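Local coordinates for Lin0861 protein (Listeria innocua, PDB 3O60), which is of unknown function but is probably a TetR-type transcriptional regulator, with an N-terminal DNA-binding part and a helical C-terminal domain, at residues I97-Q102 with Y167-L172; I119-V124 with F149-L154. All coordinates share one frame; numbering follows the deposited sequence.

In the fold
Both contacts lie beyond the probable DNA-binding helices 15-33, 43-50 and 54-60, in the helical part that in TetR-type regulators forms the ligand-binding and dimerisation domain. Along the chain the order is 97-102, 119-124, 149-154, 167-172, so contact 2 falls wholly within the span that contact 1 brackets. Their centres are about 17 Å apart. Helix 144-162 ties them together: it supplies 149-154 to contact 2, its Leu156, Ala157 and Ile160 back helix 90-103 at contact 1, and Ile153 O lies 4.0 Å from Ile101 CD1. Helix 65-84 also touches both, so contact 2, nearer the centre of the chain, and the more peripheral contact 1 share neighbouring helices.

Contact 1: I97-Q102 with Y167-L172; sequences ILRTIQ and YTNDQL. With SO4 (sulfate ion), chain C.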
loop_
_atom_site.group_PDB
_atom_site.type_symbol
_atom_site.label_atom_id
_atom_site.label_comp_id
_atom_site.label_asym_id
_atom_site.label_seq_id
_atom_site.Cartn_x
_atom_site.Cartn_y
_atom_site.Cartn_z
ATOM N N ILE A 97 -1.597 -11.494 1.216
ATOM C CA ILE A 97 -0.232 -11.873 1.296
ATOM C C ILE A 97 0.283 -11.970 -0.078
ATOM O O ILE A 97 1.294 -11.434 -0.388
ATOM C CB ILE A 97 -0.100 -13.203 1.938
ATOM C CG1 ILE A 97 -0.215 -13.040 3.429
ATOM C CG2 ILE A 97 1.225 -13.744 1.676
ATOM C CD1 ILE A 97 -0.352 -14.287 4.128
ATOM N N LEU A 98 -0.430 -12.660 -0.925
ATOM C CA LEU A 98 0.031 -12.827 -2.266
ATOM C C LEU A 98 0.348 -11.522 -2.884
ATOM O O LEU A 98 1.418 -11.328 -3.397
ATOM C CB LEU A 98 -1.044 -13.449 -3.092
ATOM C CG LEU A 98 -1.346 -14.910 -2.856
ATOM C CD1 LEU A 98 -1.921 -15.484 -4.098
ATOM C CD2 LEU A 98 -0.132 -15.651 -2.449
ATOM N N ARG A 99 -0.619 -10.629 -2.866
ATOM C CA ARG A 99 -0.478 -9.292 -3.422
ATOM C C ARG A 99 0.781 -8.620 -3.006
ATOM O O ARG A 99 1.312 -7.799 -3.695
ATOM C CB ARG A 99 -1.606 -8.422 -2.922
ATOM C CG ARG A 99 -2.862 -8.523 -3.703
ATOM C CD ARG A 99 -3.826 -7.517 -3.234
ATOM N NE ARG A 99 -5.011 -8.128 -2.694
ATOM C CZ ARG A 99 -5.497 -7.834 -1.513
ATOM N NH1 ARG A 99 -4.900 -6.948 -0.770
ATOM N NH2 ARG A 99 -6.566 -8.431 -1.068
ATOM N N THR A 100 1.240 -8.962 -1.835
ATOM C CA THR A 100 2.380 -8.333 -1.271
ATOM C C THR A 100 3.615 -8.938 -1.842
ATOM O O THR A 100 4.579 -8.286 -2.013
ATOM C CB THR A 100 2.354 -8.534 0.205
ATOM O OG1 THR A 100 1.174 -7.929 0.710
ATOM C CG2 THR A 100 3.504 -7.872 0.833
ATOM N N ILE A 101 3.599 -10.204 -2.153
ATOM C CA ILE A 101 4.780 -10.773 -2.728
ATOM C C ILE A 101 4.939 -10.195 -4.109
ATOM O O ILE A 101 6.013 -9.956 -4.586
ATOM C CB ILE A 101 4.689 -12.281 -2.771
ATOM C CG1 ILE A 101 4.572 -12.813 -1.368
ATOM C CG2 ILE A 101 5.918 -12.842 -3.336
ATOM C CD1 ILE A 101 4.290 -14.214 -1.304
ATOM N N GLN A 102 3.831 -9.963 -4.754
ATOM C CA GLN A 102 3.810 -9.410 -6.105
ATOM C C GLN A 102 4.221 -7.936 -6.166
ATOM O O GLN A 102 4.906 -7.506 -7.088
ATOM C CB GLN A 102 2.445 -9.630 -6.752
ATOM C CG GLN A 102 2.523 -10.157 -8.176
ATOM C CD GLN A 102 2.667 -11.660 -8.250
ATOM O OE1 GLN A 102 1.828 -12.395 -7.755
ATOM N NE2 GLN A 102 3.728 -12.121 -8.885
ATOM N N TYR A 167 2.127 -15.514 -12.957
ATOM C CA TYR A 167 0.953 -16.098 -12.333
ATOM C C TYR A 167 0.003 -15.039 -11.805
ATOM O O TYR A 167 0.423 -14.099 -11.148
ATOM C CB TYR A 167 1.374 -17.001 -11.166
ATOM C CG TYR A 167 2.329 -18.119 -11.523
ATOM C CD1 TYR A 167 1.858 -19.373 -11.878
ATOM C CD2 TYR A 167 3.702 -17.928 -11.488
ATOM C CE1 TYR A 167 2.723 -20.396 -12.201
ATOM C CE2 TYR A 167 4.571 -18.947 -11.808
ATOM C CZ TYR A 167 4.075 -20.178 -12.165
ATOM O OH TYR A 167 4.930 -21.200 -12.488
ATOM N N THR A 168 -1.277 -15.196 -12.103
ATOM C CA THR A 168 -2.309 -14.384 -11.481
ATOM C C THR A 168 -2.575 -14.897 -10.075
ATOM O O THR A 168 -2.263 -16.034 -9.753
ATOM C CB THR A 168 -3.604 -14.367 -12.299
ATOM O OG1 THR A 168 -4.567 -15.238 -11.701
ATOM C CG2 THR A 168 -3.335 -14.813 -13.712
ATOM N N ASN A 169 -3.158 -14.057 -9.236
ATOM C CA ASN A 169 -3.434 -14.450 -7.869
ATOM C C ASN A 169 -4.404 -15.616 -7.813
ATOM O O ASN A 169 -4.261 -16.515 -6.999
ATOM C CB ASN A 169 -3.978 -13.269 -7.075
ATOM C CG ASN A 169 -2.887 -12.457 -6.426
ATOM O OD1 ASN A 169 -3.048 -11.953 -5.321
ATOM N ND2 ASN A 169 -1.766 -12.328 -7.111
ATOM N N ASP A 170 -5.389 -15.595 -8.696
ATOM C CA ASP A 170 -6.401 -16.633 -8.725
ATOM C C ASP A 170 -5.751 -17.967 -9.031
ATOM O O ASP A 170 -6.137 -18.992 -8.487
ATOM C CB ASP A 170 -7.476 -16.303 -9.756
ATOM C CG ASP A 170 -8.487 -15.313 -9.236
ATOM O OD1 ASP A 170 -8.302 -14.817 -8.111
ATOM O OD2 ASP A 170 -9.466 -15.026 -9.949
ATOM N N GLN A 171 -4.751 -17.939 -9.900
ATOM C CA GLN A 171 -3.982 -19.129 -10.214
ATOM C C GLN A 171 -3.239 -19.635 -8.984
ATOM O O GLN A 171 -3.203 -20.830 -8.718
ATOM C CB GLN A 171 -2.987 -18.825 -11.328
ATOM C CG GLN A 171 -3.634 -18.452 -12.637
ATOM C CD GLN A 171 -2.643 -18.353 -13.769
ATOM O OE1 GLN A 171 -1.503 -17.951 -13.574
ATOM N NE2 GLN A 171 -3.076 -18.716 -14.964
ATOM N N LEU A 172 -2.630 -18.713 -8.252
ATOM C CA LEU A 172 -1.842 -19.064 -7.084
ATOM C C LEU A 172 -2.695 -19.717 -6.016
ATOM O O LEU A 172 -2.263 -20.652 -5.361
ATOM C CB LEU A 172 -1.136 -17.834 -6.527
ATOM C CG LEU A 172 -0.143 -17.188 -7.489
ATOM C CD1 LEU A 172 0.351 -15.870 -6.945
ATOM C CD2 LEU A 172 1.010 -18.122 -7.751
HETATM S S SO4 C . -6.527 -10.329 -5.938
HETATM O O1 SO4 C . -5.559 -10.638 -4.887
HETATM O O2 SO4 C . -7.777 -10.003 -5.250
HETATM O O3 SO4 C . -6.019 -9.243 -6.788
HETATM O O4 SO4 C . -6.755 -11.489 -6.803
#
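A capping box opens helix 169-182 where its first turn meets helix 90-103. Thr168, at the N-cap, uses OG1 to accept from Gln171 N at 3.3 Å, and Gln171 OE1 takes Thr168 N from above its carbonyl plane. The residue types suit: the short Thr168 hydroxyl reaches Gln171 N, the longer Gln171 chain reaches back to Thr168 N, and both N-H groups lie at the helix start, where no preceding turn can accept from them. Across the contact, Leu98 and Leu172 run antiparallel, side by side, Leu98 CD1 3.5 Å from Leu172 CB; branched apolar chains fit here because both residues are buried, with Leu156 of helix 144-162 also touching Leu98. Asn169 turns OD1 to helix 90-103, 3.3 Å from Leu98 CB. Gln102, its chain bent at chi2 (85°), reaches tip to tip toward Asn169, the amide planes turned 57° apart, and its OE1 stays 3.7 Å from Asn169 ND2. The Arg99 chain runs roughly perpendicular to that of Asn169, although guanidinium and amide planes are nearly parallel (14°). On this more exposed flank a sulfate ion, probably a crystallisation additive, settles at the guanidinium edge: Arg99 NE gives SO4 O1 a weak, nearly in-plane hydrogen bond of 3.4 Å.

Contact 2: I119-V124 with F149-L154; sequences IFIDVV and FARMIL
Apolar packing carries this crossing of helices 117-134 and 144-162, whose short segments approach to 8.7 Å between axes with their directions 131° apart. The backbones come nearest at Ile121 and Ala150, with 5.1 Å between their CA atoms. A small residue suits that point: the methyl of Ala150 fits against the Ile121 backbone, its CB 3.5 Å from Ile121 O, with Ile121 CG2 and Val124 CG1 bordering it. The aromatic contacts centre on Phe120, whose CG is anti to the backbone N (chi1 177°), a torsion that carries the ring toward the other helix. Leu154 meets it tip to tip, making a CH-pi contact in which CD2 sits over one face, 4.0 Å from the ring centroid. Val124 CG2, one turn on along Phe120's own helix, covers the opposite face. Ile153 comes from the side instead, with CG2 in the ring plane 3.5 Å from Phe120 CZ. At the exposed margin Arg151, extended from CG to NE, passes Ile121 with CG 4.1 Å from Ile121 CG1, and Ile121 CD1 lies over one guanidinium face. Beyond the pair, Ile72 of helix 65-84 and Ile111 of helix 105-114 touch Phe120, while Phe108 of helix 105-114 packs on Leu154.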
loop_
_atom_site.group_PDB
_atom_site.type_symbol
_atom_site.label_atom_id
_atom_site.label_comp_id
_atom_site.label_asym_id
_atom_site.label_seq_id
_atom_site.Cartn_x
_atom_site.Cartn_y
_atom_site.Cartn_z
ATOM N N ILE A 119 16.520 -13.498 8.334
ATOM C CA ILE A 119 15.937 -12.311 8.912
ATOM C C ILE A 119 14.498 -12.177 8.531
ATOM O O ILE A 119 13.688 -11.790 9.312
ATOM C CB ILE A 119 16.611 -11.091 8.385
ATOM C CG1 ILE A 119 17.961 -10.928 9.023
ATOM C CG2 ILE A 119 15.819 -9.912 8.696
ATOM C CD1 ILE A 119 18.824 -10.078 8.255
ATOM N N PHE A 120 14.172 -12.508 7.313
ATOM C CA PHE A 120 12.819 -12.381 6.889
ATOM C C PHE A 120 11.946 -13.285 7.694
ATOM O O PHE A 120 10.897 -12.898 8.118
ATOM C CB PHE A 120 12.750 -12.772 5.448
ATOM C CG PHE A 120 11.393 -12.753 4.887
ATOM C CD1 PHE A 120 10.873 -11.625 4.377
ATOM C CD2 PHE A 120 10.653 -13.869 4.846
ATOM C CE1 PHE A 120 9.667 -11.621 3.876
ATOM C CE2 PHE A 120 9.462 -13.845 4.331
ATOM C CZ PHE A 120 8.969 -12.725 3.850
ATOM N N ILE A 121 12.398 -14.499 7.908
ATOM C CA ILE A 121 11.633 -15.534 8.579
ATOM C C ILE A 121 11.323 -15.204 10.028
ATOM O O ILE A 121 10.210 -15.421 10.491
ATOM C CB ILE A 121 12.360 -16.881 8.529
ATOM C CG1 ILE A 121 12.260 -17.487 7.132
ATOM C CG2 ILE A 121 11.774 -17.827 9.550
ATOM C CD1 ILE A 121 13.584 -17.692 6.469
ATOM N N ASP A 122 12.303 -14.664 10.722
ATOM C CA ASP A 122 12.179 -14.340 12.121
ATOM C C ASP A 122 11.179 -13.273 12.386
ATOM O O ASP A 122 10.356 -13.412 13.255
ATOM C CB ASP A 122 13.508 -13.888 12.637
ATOM C CG ASP A 122 14.269 -14.999 13.249
ATOM O OD1 ASP A 122 14.382 -15.041 14.493
ATOM O OD2 ASP A 122 14.777 -15.828 12.483
ATOM N N VAL A 123 11.284 -12.189 11.645
ATOM C CA VAL A 123 10.344 -11.074 11.699
ATOM C C VAL A 123 8.966 -11.408 11.149
ATOM O O VAL A 123 7.954 -11.100 11.763
ATOM C CB VAL A 123 10.879 -9.885 10.908
ATOM C CG1 VAL A 123 10.304 -8.596 11.442
ATOM C CG2 VAL A 123 12.380 -9.861 10.968
ATOM N N VAL A 124 8.920 -11.987 9.980
ATOM C CA VAL A 124 7.669 -12.331 9.409
ATOM C C VAL A 124 7.070 -13.463 10.155
ATOM O O VAL A 124 5.939 -13.789 9.984
ATOM C CB VAL A 124 7.874 -12.767 8.037
ATOM C CG1 VAL A 124 6.701 -13.484 7.556
ATOM C CG2 VAL A 124 8.122 -11.607 7.225
ATOM N N PHE A 149 5.299 -21.256 8.449
ATOM C CA PHE A 149 4.535 -20.395 7.572
ATOM C C PHE A 149 5.415 -19.305 6.991
ATOM O O PHE A 149 5.263 -18.917 5.842
ATOM C CB PHE A 149 3.322 -19.833 8.292
ATOM C CG PHE A 149 2.186 -20.799 8.366
ATOM C CD1 PHE A 149 1.875 -21.591 7.281
ATOM C CD2 PHE A 149 1.446 -20.935 9.519
ATOM C CE1 PHE A 149 0.845 -22.481 7.337
ATOM C CE2 PHE A 149 0.413 -21.828 9.578
ATOM C CZ PHE A 149 0.112 -22.602 8.486
ATOM N N ALA A 150 6.357 -18.831 7.790
ATOM C CA ALA A 150 7.315 -17.845 7.329
ATOM C C ALA A 150 8.188 -18.397 6.212
ATOM O O ALA A 150 8.502 -17.698 5.262
ATOM C CB ALA A 150 8.171 -17.383 8.477
ATOM N N ARG A 151 8.484 -19.674 6.236
ATOM C CA ARG A 151 9.395 -20.209 5.260
ATOM C C ARG A 151 8.707 -20.494 3.978
ATOM O O ARG A 151 9.282 -20.453 2.931
ATOM C CB ARG A 151 10.003 -21.480 5.782
ATOM C CG ARG A 151 10.691 -21.309 7.057
ATOM C CD ARG A 151 11.598 -22.440 7.290
ATOM N NE ARG A 151 12.457 -22.188 8.411
ATOM C CZ ARG A 151 13.720 -21.898 8.279
ATOM N NH1 ARG A 151 14.455 -21.682 9.328
ATOM N NH2 ARG A 151 14.233 -21.831 7.086
HETATM N N MSE A 152 7.463 -20.835 4.080
HETATM C CA MSE A 152 6.640 -21.036 2.896
HETATM C C MSE A 152 6.437 -19.754 2.109
HETATM O O MSE A 152 6.365 -19.767 0.888
HETATM C CB MSE A 152 5.293 -21.628 3.277
HETATM C CG MSE A 152 5.344 -23.075 3.646
HETATM SE SE MSE A 152 3.599 -23.640 4.166
HETATM C CE MSE A 152 3.191 -24.707 2.617
ATOM N N ILE A 153 6.328 -18.644 2.824
ATOM C CA ILE A 153 6.176 -17.341 2.203
ATOM C C ILE A 153 7.395 -16.967 1.370
ATOM O O ILE A 153 7.266 -16.429 0.281
ATOM C CB ILE A 153 5.922 -16.264 3.259
ATOM C CG1 ILE A 153 4.437 -16.217 3.602
ATOM C CG2 ILE A 153 6.409 -14.918 2.776
ATOM C CD1 ILE A 153 4.153 -15.885 5.030
ATOM N N LEU A 154 8.582 -17.243 1.892
ATOM C CA LEU A 154 9.814 -16.967 1.170
ATOM C C LEU A 154 9.902 -17.791 -0.101
ATOM O O LEU A 154 10.330 -17.311 -1.138
ATOM C CB LEU A 154 11.017 -17.280 2.055
ATOM C CG LEU A 154 11.912 -16.114 2.460
ATOM C CD1 LEU A 154 13.350 -16.560 2.557
ATOM C CD2 LEU A 154 11.772 -14.983 1.475
#